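Local coordinates for plasmin and fibronectin-binding protein A (Streptococcus pneumoniae, PDB 4MR0) that acts as a fibronectin-dependent adhesin and invasin, binding human fibronectin, plasmin, plasminogen and serum albumin at the surface of the pneumococcus, at residues Phe246-Ser251 / Ala273-Val278; Asn258-Asp263 / Arg284-Ala289; Gln266-Gln271 / Ser304-Pro309; Leu345-Gly350 / Met375-Arg380. One frame throughout, in Å; residues are numbered along the deposited sequence.

In the fold
Stacked coils of a right-handed parallel beta-helix, the part of this longer surface adhesin described here, can be joined by very different chemistry, and these four contacts sample it. Interactions 1 and 3 share strand 270-273, paired with 243-252 in the first and with 306-308 in the second. Strand 278-289 carries one side of interaction 2, whose F285 packs against I270 and I305 of interaction 3. Interaction 4 lies further along the solenoid, bonded to interaction 3 through S304 and I305. Interactions 1, 3 and 4 are buried, whereas interaction 2 is partly so. A serine joins the bends of interaction 1, aromatic rings and an arginine mark interaction 2, manganese interaction 3, and apolar packing interaction 4.

Interaction 1 (Phe246-Ser251 / Ala273-Val278); sequences FAIGNS and AGSKNV
I248-S251 and A273-K276 meet where two successive coils of a parallel beta-helix, the fold of the pectate lyase-like clan, follow equivalent bends; the contact is buried and mostly backbone, with one serine side chain in its middle. Strand 243-252 lies parallel to strand 270-273, and the pairing is still regular at G249 and A273. A273 N gives a nearly straight hydrogen bond to I248 O at 2.8 Å, and N250 N returns one to A273 O at 3.0 Å. Beyond this bridge both chains bend through a residue of positive phi, 53° at N250 and at G274, and the two bends follow one another.

S275 reaches into the bend of the other segment. Its OG is anti to the carbonyl carbon (chi1 -64°), and there it accepts a hydrogen bond from S251 N at 3.0 Å. The same hydroxyl donates to A273 O at 3.1 Å, approaching from above the plane of that carbonyl. Two donors, N250 N and S275 OG, therefore grip A273 O. S275 OG also lies 3.5 Å from the CG2 branch of I248. Flanking coils take part as well: the hydroxyl of S251 bonds to T211, and S275 N to the hydroxyl of S326. After the bend, backbone pairing resumes with a 2.9 Å hydrogen bond from K276 N to S251 O.

Interaction 2 (Asn258-Asp263 / Arg284-Ala289); sequences NVTFKD and RFLGQA
T260, F261 and K262 pair in parallel register with R284, F285 and L286, the two strand axes approaching to 4.7 Å with directions only 12° apart, as in neighbouring coils of a parallel beta-helix. Hydrogen bonds alternate across the pair: R284 N to V259 O, F261 N to R284 O, L286 N to F261 O and D263 N to L286 O.

The two faces differ sharply. On the buried one, the rings of F261 and F285 lie side by side and point the same way; their planes are within 7° of parallel, but displaced enough that little of one ring lies above the other, and their centroids are 4.5 Å apart. F261 CD1 and F285 CE2 approach to 3.5 Å, while V259 CG1 sits over the opposite face of the F261 ring, toward its rim. F285 also stacks with F336, and F261 touches F246, so the aromatic packing extends through neighbouring coils.

On the other face, partly exposed, T260, R284 and L286 stand together. The arginine chain bends at chi3 (-69°), which turns NE back toward the neighbouring strand. R284 NE donates to T260 OG1 at 2.8 Å, nearly straight and in the guanidinium plane. R284 NH2 reaches N258 OD1 at 3.0 Å, more bent and tilted from that plane, and NH1 bonds to N282 O. Beyond the arginine, T260 CG2 meets L286 CD1 at 3.9 Å.

Interaction 3 (Gln266-Gln271 / Ser304-Pro309); sequences QGHAIQ and SIQIEP. With MN (manganese (II) ion), chain G.
Q271 and Q306, side by side and pointing the same way, present their amide oxygens to one manganese ion, and E308 supplies its carboxylate. Q271 OE1 lies 2.3 Å from the metal and Q306 OE1 2.2 Å. E308 grips it with both oxygens, OE2 at 2.3 Å and the longer OE1 at 2.6 Å; G314 O is the fifth donor atom, from the fourth residue.

A second shell surrounds these groups. H268 lays one ring face against Q306 OE1, with NE2 3.3 Å away; this is an approach over the ring, not a hydrogen bond, and H268 ND1 is held by E303 O. Q271 NE2 bonds to the hydroxyl of Y317, which is consistent with the amide turning its oxygen to the metal.

Further out, the backbone sets the spacing. I270 N donates to S304 O at 2.9 Å, and Q306 N to I270 O at the same distance, so strands 270-271 and 306-308 run parallel as adjacent coils of the beta-helix. I270 and I305 occupy the other face and pack on F285 inside the solenoid.

Every protein ligand is oxygen, and E308 is the one carboxylate among amide and carbonyl donors. Such a shell suits a hard divalent cation, whose charge the protein ligands of this site would probably balance only in part.

Interaction 4 (Leu345-Gly350 / Met375-Arg380); sequences LVTAIG and MYAGVR
V346 lies alongside M375, its two methyl branches both meeting the methionine's terminal methyl. M375 CE is 3.4 Å from V346 CG2, closer than methyl groups normally pack, and 3.5 Å from CG1. M375 CG is anti to the backbone N (chi1 178°), and the chain stays extended until chi3 (93°) turns CE to the two methyls of the valine. I299, from helix 296-299, touches both side chains. V346 CG1 also touches Y376 CB, 3.7 Å away.

The backbone of the same valine is equally engaged. V346 O accepts two hydrogen bonds, both in its carbonyl plane: Y376 N at 2.8 Å, on a lone pair, and A377 N at 3.1 Å. V346 N is taken by Q288 OE1, a link to a preceding coil. Next along, T347 OG1 sits at the edge of the Y376 ring, 3.7 Å from CD2, while its CG2 branch turns to R380 CB. A water accepts a hydrogen bond from R380 NH1 at 3.1 Å.

Both chains then turn at A348-I349 and G378-V379, and the bends keep step. I349 N donates to G378 O at 3.0 Å, and R380 N to I349 O. I349 and V379 point to the opposite face from T347 and A377, where each packs on I366 in the solenoid interior. Two corners stacked in parallel register, with apolar residues turned inward and backbone bonds running coil to coil, are the hallmark of a parallel beta-helix; here they join its second and third PbH1 repeats.

Interaction 1 (Phe246-Ser251 / Ala273-Val278)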
loop_
_atom_site.group_PDB
_atom_site.type_symbol
_atom_site.label_atom_id
_atom_site.label_comp_id
_atom_site.label_asym_id
_atom_site.label_seq_id
_atom_site.Cartn_x
_atom_site.Cartn_y
_atom_site.Cartn_z
ATOM N N PHE A 246 5.119 12.719 2.554
ATOM C CA PHE A 246 5.952 12.831 1.360
ATOM C C PHE A 246 5.204 12.738 0.036
ATOM O O PHE A 246 4.310 11.914 -0.123
ATOM C CB PHE A 246 7.016 11.720 1.355
ATOM C CG PHE A 246 8.102 11.893 2.380
ATOM C CD1 PHE A 246 9.217 12.677 2.105
ATOM C CD2 PHE A 246 8.028 11.236 3.607
ATOM C CE1 PHE A 246 10.250 12.805 3.036
ATOM C CE2 PHE A 246 9.054 11.357 4.544
ATOM C CZ PHE A 246 10.166 12.137 4.261
ATOM N N ALA A 247 5.589 13.592 -0.908
ATOM C CA ALA A 247 5.041 13.567 -2.260
ATOM C C ALA A 247 6.305 13.484 -3.113
ATOM O O ALA A 247 6.969 14.487 -3.375
ATOM C CB ALA A 247 4.269 14.840 -2.571
ATOM N N ILE A 248 6.648 12.261 -3.505
ATOM C CA ILE A 248 7.834 11.982 -4.299
ATOM C C ILE A 248 7.447 11.794 -5.762
ATOM O O ILE A 248 6.829 10.798 -6.123
ATOM C CB ILE A 248 8.524 10.707 -3.769
ATOM C CG1 ILE A 248 8.876 10.897 -2.285
ATOM C CG2 ILE A 248 9.780 10.402 -4.575
ATOM C CD1 ILE A 248 9.253 9.623 -1.586
ATOM N N GLY A 249 7.806 12.757 -6.601
ATOM C CA GLY A 249 7.459 12.651 -8.006
ATOM C C GLY A 249 8.622 12.897 -8.942
ATOM O O GLY A 249 9.435 13.795 -8.712
ATOM N N ASN A 250 8.696 12.097 -10.003
ATOM C CA ASN A 250 9.757 12.218 -10.996
ATOM C C ASN A 250 11.125 12.189 -10.319
ATOM O O ASN A 250 12.058 12.869 -10.752
ATOM C CB ASN A 250 9.595 13.532 -11.784
ATOM C CG ASN A 250 10.232 13.473 -13.173
ATOM O OD1 ASN A 250 10.410 14.505 -13.840
ATOM N ND2 ASN A 250 10.568 12.271 -13.615
ATOM N N SER A 251 11.252 11.383 -9.270
ATOM C CA SER A 251 12.513 11.303 -8.545
ATOM C C SER A 251 13.271 9.998 -8.792
ATOM O O SER A 251 12.722 9.031 -9.335
ATOM C CB SER A 251 12.256 11.486 -7.047
ATOM O OG SER A 251 13.384 12.053 -6.407
ATOM N N ALA A 273 5.322 8.648 -7.222
ATOM C CA ALA A 273 4.787 8.735 -8.577
ATOM C C ALA A 273 5.865 9.000 -9.609
ATOM O O ALA A 273 6.626 9.960 -9.487
ATOM C CB ALA A 273 3.738 9.852 -8.639
ATOM N N GLY A 274 5.904 8.160 -10.642
ATOM C CA GLY A 274 6.897 8.319 -11.684
ATOM C C GLY A 274 8.301 8.384 -11.122
ATOM O O GLY A 274 9.168 9.071 -11.666
ATOM N N SER A 275 8.539 7.654 -10.039
ATOM C CA SER A 275 9.858 7.658 -9.407
ATOM C C SER A 275 10.529 6.294 -9.458
ATOM O O SER A 275 9.866 5.261 -9.356
ATOM C CB SER A 275 9.737 8.140 -7.962
ATOM O OG SER A 275 9.297 9.484 -7.943
ATOM N N LYS A 276 11.852 6.298 -9.612
ATOM C CA LYS A 276 12.614 5.064 -9.721
ATOM C C LYS A 276 13.622 4.850 -8.588
ATOM O O LYS A 276 14.257 5.794 -8.108
ATOM C CB LYS A 276 13.332 5.051 -11.074
ATOM C CG LYS A 276 14.136 3.790 -11.370
ATOM C CD LYS A 276 14.863 3.920 -12.706
ATOM C CE LYS A 276 15.696 2.679 -12.998
ATOM N NZ LYS A 276 16.460 2.809 -14.273
ATOM N N ASN A 277 13.762 3.599 -8.160
ATOM C CA ASN A 277 14.696 3.258 -7.094
ATOM C C ASN A 277 14.337 3.954 -5.790
ATOM O O ASN A 277 15.134 4.732 -5.255
ATOM C CB ASN A 277 16.124 3.645 -7.495
ATOM C CG ASN A 277 16.678 2.767 -8.600
ATOM O OD1 ASN A 277 17.573 3.178 -9.340
ATOM N ND2 ASN A 277 16.162 1.548 -8.707
ATOM N N VAL A 278 13.138 3.685 -5.284
ATOM C CA VAL A 278 12.702 4.279 -4.030
ATOM C C VAL A 278 12.608 3.186 -2.979
ATOM O O VAL A 278 12.028 2.120 -3.215
ATOM C CB VAL A 278 11.326 4.943 -4.147
ATOM C CG1 VAL A 278 10.968 5.631 -2.828
ATOM C CG2 VAL A 278 11.330 5.946 -5.289
HETATM O O HOH W 1 12.035 8.712 -12.201
#

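Interaction 2 (Asn258-Asp263 / Arg284-Ala289)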
loop_
_atom_site.group_PDB
_atom_site.type_symbol
_atom_site.label_atom_id
_atom_site.label_comp_id
_atom_site.label_asym_id
_atom_site.label_seq_id
_atom_site.Cartn_x
_atom_site.Cartn_y
_atom_site.Cartn_z
ATOM N N ASN A 258 13.730 4.382 8.920
ATOM C CA ASN A 258 13.609 4.568 10.357
ATOM C C ASN A 258 12.854 5.839 10.718
ATOM O O ASN A 258 13.322 6.665 11.509
ATOM C CB ASN A 258 14.993 4.566 11.010
ATOM C CG ASN A 258 14.918 4.458 12.525
ATOM O OD1 ASN A 258 14.014 3.829 13.067
ATOM N ND2 ASN A 258 15.880 5.062 13.211
ATOM N N VAL A 259 11.674 5.988 10.133
ATOM C CA VAL A 259 10.837 7.144 10.407
ATOM C C VAL A 259 9.500 6.678 10.969
ATOM O O VAL A 259 8.945 5.679 10.517
ATOM C CB VAL A 259 10.544 7.963 9.132
ATOM C CG1 VAL A 259 9.674 9.165 9.494
ATOM C CG2 VAL A 259 11.845 8.407 8.468
ATOM N N THR A 260 8.992 7.399 11.962
ATOM C CA THR A 260 7.701 7.067 12.546
ATOM C C THR A 260 6.697 8.080 11.996
ATOM O O THR A 260 6.808 9.269 12.273
ATOM C CB THR A 260 7.745 7.168 14.092
ATOM O OG1 THR A 260 8.671 6.203 14.600
ATOM C CG2 THR A 260 6.370 6.896 14.691
ATOM N N PHE A 261 5.737 7.610 11.207
ATOM C CA PHE A 261 4.713 8.476 10.621
ATOM C C PHE A 261 3.439 8.384 11.444
ATOM O O PHE A 261 2.887 7.298 11.615
ATOM C CB PHE A 261 4.398 8.048 9.191
ATOM C CG PHE A 261 5.580 8.076 8.276
ATOM C CD1 PHE A 261 6.491 7.021 8.257
ATOM C CD2 PHE A 261 5.762 9.144 7.401
ATOM C CE1 PHE A 261 7.567 7.030 7.378
ATOM C CE2 PHE A 261 6.834 9.169 6.518
ATOM C CZ PHE A 261 7.739 8.101 6.503
ATOM N N LYS A 262 2.952 9.522 11.928
ATOM C CA LYS A 262 1.756 9.517 12.758
ATOM C C LYS A 262 0.559 10.325 12.288
ATOM O O LYS A 262 0.690 11.436 11.769
ATOM C CB LYS A 262 2.090 10.022 14.164
ATOM C CG LYS A 262 3.130 9.237 14.931
ATOM C CD LYS A 262 3.283 9.839 16.326
ATOM C CE LYS A 262 4.322 9.097 17.155
ATOM N NZ LYS A 262 4.402 9.661 18.534
ATOM N N ASP A 263 -0.611 9.744 12.515
ATOM C CA ASP A 263 -1.895 10.379 12.259
ATOM C C ASP A 263 -2.151 11.136 10.968
ATOM O O ASP A 263 -2.285 12.362 10.960
ATOM C CB ASP A 263 -2.208 11.293 13.447
ATOM C CG ASP A 263 -2.019 10.585 14.773
ATOM O OD1 ASP A 263 -2.613 9.501 14.944
ATOM O OD2 ASP A 263 -1.274 11.101 15.637
ATOM N N ARG A 284 7.609 3.070 10.651
ATOM C CA ARG A 284 6.344 2.765 11.299
ATOM C C ARG A 284 5.276 3.754 10.848
ATOM O O ARG A 284 5.482 4.970 10.890
ATOM C CB ARG A 284 6.512 2.851 12.821
ATOM C CG ARG A 284 7.500 1.829 13.386
ATOM C CD ARG A 284 8.244 2.400 14.589
ATOM N NE ARG A 284 9.168 3.467 14.202
ATOM C CZ ARG A 284 10.296 3.277 13.517
ATOM N NH1 ARG A 284 10.658 2.055 13.138
ATOM N NH2 ARG A 284 11.066 4.314 13.212
ATOM N N PHE A 285 4.141 3.223 10.415
ATOM C CA PHE A 285 3.029 4.044 9.958
ATOM C C PHE A 285 1.905 3.841 10.956
ATOM O O PHE A 285 1.169 2.854 10.902
ATOM C CB PHE A 285 2.628 3.627 8.542
ATOM C CG PHE A 285 3.712 3.861 7.530
ATOM C CD1 PHE A 285 4.810 3.004 7.454
ATOM C CD2 PHE A 285 3.687 4.990 6.724
ATOM C CE1 PHE A 285 5.866 3.270 6.583
ATOM C CE2 PHE A 285 4.736 5.267 5.848
ATOM C CZ PHE A 285 5.830 4.409 5.783
ATOM N N LEU A 286 1.788 4.800 11.867
ATOM C CA LEU A 286 0.815 4.729 12.939
ATOM C C LEU A 286 -0.386 5.663 12.874
ATOM O O LEU A 286 -0.261 6.873 13.088
ATOM C CB LEU A 286 1.540 4.952 14.270
ATOM C CG LEU A 286 2.847 4.175 14.467
ATOM C CD1 LEU A 286 3.461 4.554 15.807
ATOM C CD2 LEU A 286 2.577 2.668 14.398
ATOM N N GLY A 287 -1.549 5.087 12.588
ATOM C CA GLY A 287 -2.782 5.852 12.573
ATOM C C GLY A 287 -3.182 6.679 11.372
ATOM O O GLY A 287 -2.382 7.405 10.769
ATOM N N GLN A 288 -4.459 6.553 11.033
ATOM C CA GLN A 288 -5.059 7.294 9.940
ATOM C C GLN A 288 -6.428 7.735 10.437
ATOM O O GLN A 288 -7.271 6.904 10.799
ATOM C CB GLN A 288 -5.202 6.415 8.704
ATOM C CG GLN A 288 -5.859 7.120 7.538
ATOM C CD GLN A 288 -5.766 6.320 6.260
ATOM O OE1 GLN A 288 -6.169 5.154 6.210
ATOM N NE2 GLN A 288 -5.231 6.941 5.213
ATOM N N ALA A 289 -6.641 9.044 10.475
ATOM C CA ALA A 289 -7.903 9.591 10.950
ATOM C C ALA A 289 -8.948 9.584 9.844
ATOM O O ALA A 289 -8.683 10.023 8.723
ATOM C CB ALA A 289 -7.689 11.003 11.476
HETATM O O HOH W 2 12.301 6.959 13.914
HETATM O O HOH W 3 0.069 6.923 9.724
#

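Interaction 3 (Gln266-Gln271 / Ser304-Pro309)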
loop_
_atom_site.group_PDB
_atom_site.type_symbol
_atom_site.label_atom_id
_atom_site.label_comp_id
_atom_site.label_asym_id
_atom_site.label_seq_id
_atom_site.Cartn_x
_atom_site.Cartn_y
_atom_site.Cartn_z
ATOM N N GLN A 266 -7.008 11.196 6.750
ATOM C CA GLN A 266 -7.554 10.530 5.570
ATOM C C GLN A 266 -6.694 10.761 4.332
ATOM O O GLN A 266 -7.187 11.194 3.292
ATOM C CB GLN A 266 -8.997 10.988 5.308
ATOM C CG GLN A 266 -9.185 12.482 5.066
ATOM C CD GLN A 266 -10.646 12.854 4.882
ATOM O OE1 GLN A 266 -10.983 14.009 4.627
ATOM N NE2 GLN A 266 -11.521 11.869 5.010
ATOM N N GLY A 267 -5.404 10.463 4.443
ATOM C CA GLY A 267 -4.525 10.682 3.312
ATOM C C GLY A 267 -3.418 9.662 3.131
ATOM O O GLY A 267 -3.397 8.611 3.778
ATOM N N HIS A 268 -2.499 9.990 2.227
ATOM C CA HIS A 268 -1.355 9.145 1.914
ATOM C C HIS A 268 -0.146 9.652 2.683
ATOM O O HIS A 268 0.235 10.808 2.530
ATOM C CB HIS A 268 -1.020 9.227 0.422
ATOM C CG HIS A 268 -2.184 8.968 -0.479
ATOM N ND1 HIS A 268 -2.795 7.737 -0.573
ATOM C CD2 HIS A 268 -2.822 9.775 -1.360
ATOM C CE1 HIS A 268 -3.755 7.795 -1.478
ATOM N NE2 HIS A 268 -3.791 9.020 -1.971
ATOM N N ALA A 269 0.456 8.802 3.505
ATOM C CA ALA A 269 1.638 9.216 4.238
ATOM C C ALA A 269 2.728 9.466 3.202
ATOM O O ALA A 269 3.519 10.402 3.316
ATOM C CB ALA A 269 2.075 8.126 5.203
ATOM N N ILE A 270 2.747 8.624 2.174
ATOM C CA ILE A 270 3.737 8.731 1.117
ATOM C C ILE A 270 3.140 8.430 -0.250
ATOM O O ILE A 270 2.380 7.481 -0.406
ATOM C CB ILE A 270 4.897 7.728 1.337
ATOM C CG1 ILE A 270 5.611 8.022 2.660
ATOM C CG2 ILE A 270 5.880 7.794 0.164
ATOM C CD1 ILE A 270 6.644 6.962 3.047
ATOM N N GLN A 271 3.485 9.252 -1.237
ATOM C CA GLN A 271 3.050 9.028 -2.615
ATOM C C GLN A 271 4.323 8.982 -3.444
ATOM O O GLN A 271 5.137 9.901 -3.399
ATOM C CB GLN A 271 2.151 10.155 -3.133
ATOM C CG GLN A 271 0.769 10.192 -2.499
ATOM C CD GLN A 271 -0.055 11.374 -2.979
ATOM O OE1 GLN A 271 -0.577 11.370 -4.095
ATOM N NE2 GLN A 271 -0.171 12.396 -2.138
ATOM N N SER A 304 -1.730 4.285 2.670
ATOM C CA SER A 304 -0.707 5.012 3.427
ATOM C C SER A 304 0.553 5.210 2.584
ATOM O O SER A 304 1.263 6.215 2.721
ATOM C CB SER A 304 -0.392 4.272 4.721
ATOM O OG SER A 304 -1.545 4.287 5.552
ATOM N N ILE A 305 0.837 4.240 1.723
ATOM C CA ILE A 305 1.955 4.346 0.798
ATOM C C ILE A 305 1.389 4.000 -0.569
ATOM O O ILE A 305 1.088 2.840 -0.857
ATOM C CB ILE A 305 3.103 3.369 1.115
ATOM C CG1 ILE A 305 3.708 3.691 2.486
ATOM C CG2 ILE A 305 4.183 3.493 0.040
ATOM C CD1 ILE A 305 4.835 2.743 2.895
ATOM N N GLN A 306 1.220 5.016 -1.401
ATOM C CA GLN A 306 0.693 4.819 -2.738
ATOM C C GLN A 306 1.856 4.830 -3.721
ATOM O O GLN A 306 2.741 5.682 -3.646
ATOM C CB GLN A 306 -0.305 5.936 -3.076
ATOM C CG GLN A 306 -0.899 5.854 -4.477
ATOM C CD GLN A 306 -1.880 6.978 -4.750
ATOM O OE1 GLN A 306 -1.655 8.118 -4.348
ATOM N NE2 GLN A 306 -2.969 6.664 -5.443
ATOM N N ILE A 307 1.852 3.864 -4.630
ATOM C CA ILE A 307 2.879 3.739 -5.653
ATOM C C ILE A 307 2.074 3.846 -6.938
ATOM O O ILE A 307 1.262 2.974 -7.253
ATOM C CB ILE A 307 3.577 2.372 -5.556
ATOM C CG1 ILE A 307 4.193 2.216 -4.162
ATOM C CG2 ILE A 307 4.645 2.246 -6.644
ATOM C CD1 ILE A 307 4.652 0.793 -3.853
ATOM N N GLU A 308 2.307 4.908 -7.696
ATOM C CA GLU A 308 1.504 5.135 -8.882
ATOM C C GLU A 308 2.273 5.760 -10.031
ATOM O O GLU A 308 3.413 6.193 -9.871
ATOM C CB GLU A 308 0.379 6.092 -8.492
ATOM C CG GLU A 308 0.940 7.483 -8.143
ATOM C CD GLU A 308 -0.011 8.355 -7.351
ATOM O OE1 GLU A 308 -1.223 8.362 -7.658
ATOM O OE2 GLU A 308 0.463 9.052 -6.427
ATOM N N PRO A 309 1.657 5.780 -11.223
ATOM C CA PRO A 309 2.322 6.392 -12.380
ATOM C C PRO A 309 2.127 7.893 -12.177
ATOM O O PRO A 309 1.305 8.304 -11.358
ATOM C CB PRO A 309 1.543 5.834 -13.575
ATOM C CG PRO A 309 0.183 5.557 -13.005
ATOM C CD PRO A 309 0.502 4.968 -11.647
HETATM MN MN MN G . -1.507 9.936 -5.646
HETATM O O HOH W 4 -2.300 7.031 5.726
#

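Interaction 4 (Leu345-Gly350 / Met375-Arg380)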
loop_
_atom_site.group_PDB
_atom_site.type_symbol
_atom_site.label_atom_id
_atom_site.label_comp_id
_atom_site.label_asym_id
_atom_site.label_seq_id
_atom_site.Cartn_x
_atom_site.Cartn_y
_atom_site.Cartn_z
ATOM N N LEU A 345 -4.788 1.928 9.768
ATOM C CA LEU A 345 -4.742 2.388 8.383
ATOM C C LEU A 345 -5.778 1.582 7.601
ATOM O O LEU A 345 -6.110 0.458 7.984
ATOM C CB LEU A 345 -3.354 2.140 7.789
ATOM C CG LEU A 345 -2.135 2.473 8.660
ATOM C CD1 LEU A 345 -0.864 2.134 7.886
ATOM C CD2 LEU A 345 -2.144 3.946 9.056
ATOM N N VAL A 346 -6.296 2.154 6.519
ATOM C CA VAL A 346 -7.284 1.463 5.699
ATOM C C VAL A 346 -6.562 0.469 4.779
ATOM O O VAL A 346 -6.858 -0.729 4.776
ATOM C CB VAL A 346 -8.096 2.469 4.849
ATOM C CG1 VAL A 346 -9.080 1.731 3.949
ATOM C CG2 VAL A 346 -8.847 3.424 5.776
ATOM N N THR A 347 -5.606 0.981 4.012
ATOM C CA THR A 347 -4.813 0.175 3.090
ATOM C C THR A 347 -3.375 0.630 3.276
ATOM O O THR A 347 -3.071 1.809 3.117
ATOM C CB THR A 347 -5.238 0.419 1.627
ATOM O OG1 THR A 347 -6.564 -0.078 1.432
ATOM C CG2 THR A 347 -4.296 -0.287 0.660
ATOM N N ALA A 348 -2.484 -0.292 3.623
ATOM C CA ALA A 348 -1.095 0.093 3.843
ATOM C C ALA A 348 -0.341 0.490 2.577
ATOM O O ALA A 348 0.296 1.547 2.534
ATOM C CB ALA A 348 -0.340 -1.031 4.564
ATOM N N ILE A 349 -0.427 -0.342 1.543
ATOM C CA ILE A 349 0.317 -0.095 0.312
ATOM C C ILE A 349 -0.456 -0.451 -0.945
ATOM O O ILE A 349 -1.168 -1.457 -0.980
ATOM C CB ILE A 349 1.617 -0.951 0.280
ATOM C CG1 ILE A 349 2.431 -0.734 1.554
ATOM C CG2 ILE A 349 2.454 -0.597 -0.951
ATOM C CD1 ILE A 349 3.550 -1.758 1.744
ATOM N N GLY A 350 -0.306 0.365 -1.986
ATOM C CA GLY A 350 -0.963 0.043 -3.239
ATOM C C GLY A 350 -1.357 1.243 -4.067
ATOM O O GLY A 350 -0.750 2.304 -3.974
ATOM N N MET A 375 -7.789 -1.952 8.066
ATOM C CA MET A 375 -9.239 -1.974 7.906
ATOM C C MET A 375 -9.706 -2.617 6.600
ATOM O O MET A 375 -10.763 -3.254 6.557
ATOM C CB MET A 375 -9.788 -0.545 8.005
ATOM C CG MET A 375 -11.289 -0.434 7.805
ATOM S SD MET A 375 -11.850 1.296 7.869
ATOM C CE MET A 375 -11.795 1.710 6.204
ATOM N N TYR A 376 -8.921 -2.471 5.539
ATOM C CA TYR A 376 -9.325 -3.024 4.257
ATOM C C TYR A 376 -8.328 -3.982 3.623
ATOM O O TYR A 376 -8.716 -5.026 3.083
ATOM C CB TYR A 376 -9.634 -1.879 3.288
ATOM C CG TYR A 376 -10.220 -2.322 1.967
ATOM C CD1 TYR A 376 -11.159 -3.351 1.908
ATOM C CD2 TYR A 376 -9.867 -1.684 0.776
ATOM C CE1 TYR A 376 -11.732 -3.735 0.702
ATOM C CE2 TYR A 376 -10.440 -2.060 -0.437
ATOM C CZ TYR A 376 -11.369 -3.086 -0.466
ATOM O OH TYR A 376 -11.937 -3.467 -1.660
ATOM N N ALA A 377 -7.049 -3.637 3.690
ATOM C CA ALA A 377 -6.035 -4.485 3.087
ATOM C C ALA A 377 -4.626 -4.047 3.434
ATOM O O ALA A 377 -4.369 -2.868 3.675
ATOM C CB ALA A 377 -6.207 -4.479 1.576
ATOM N N GLY A 378 -3.711 -5.008 3.466
ATOM C CA GLY A 378 -2.328 -4.672 3.732
ATOM C C GLY A 378 -1.760 -4.179 2.411
ATOM O O GLY A 378 -1.035 -3.177 2.348
ATOM N N VAL A 379 -2.122 -4.887 1.344
ATOM C CA VAL A 379 -1.656 -4.576 -0.006
ATOM C C VAL A 379 -2.804 -4.707 -1.005
ATOM O O VAL A 379 -3.408 -5.770 -1.123
ATOM C CB VAL A 379 -0.521 -5.554 -0.425
ATOM C CG1 VAL A 379 -0.053 -5.257 -1.840
ATOM C CG2 VAL A 379 0.640 -5.452 0.565
ATOM N N ARG A 380 -3.106 -3.626 -1.720
ATOM C CA ARG A 380 -4.174 -3.643 -2.713
ATOM C C ARG A 380 -3.762 -2.772 -3.890
ATOM O O ARG A 380 -3.373 -1.615 -3.710
ATOM C CB ARG A 380 -5.481 -3.125 -2.108
ATOM C CG ARG A 380 -6.600 -2.921 -3.129
ATOM C CD ARG A 380 -7.924 -2.634 -2.432
ATOM N NE ARG A 380 -9.020 -2.392 -3.368
ATOM C CZ ARG A 380 -9.296 -1.214 -3.919
ATOM N NH1 ARG A 380 -8.556 -0.149 -3.636
ATOM N NH2 ARG A 380 -10.328 -1.097 -4.743
HETATM O O HOH W 5 -7.221 0.536 -0.896
#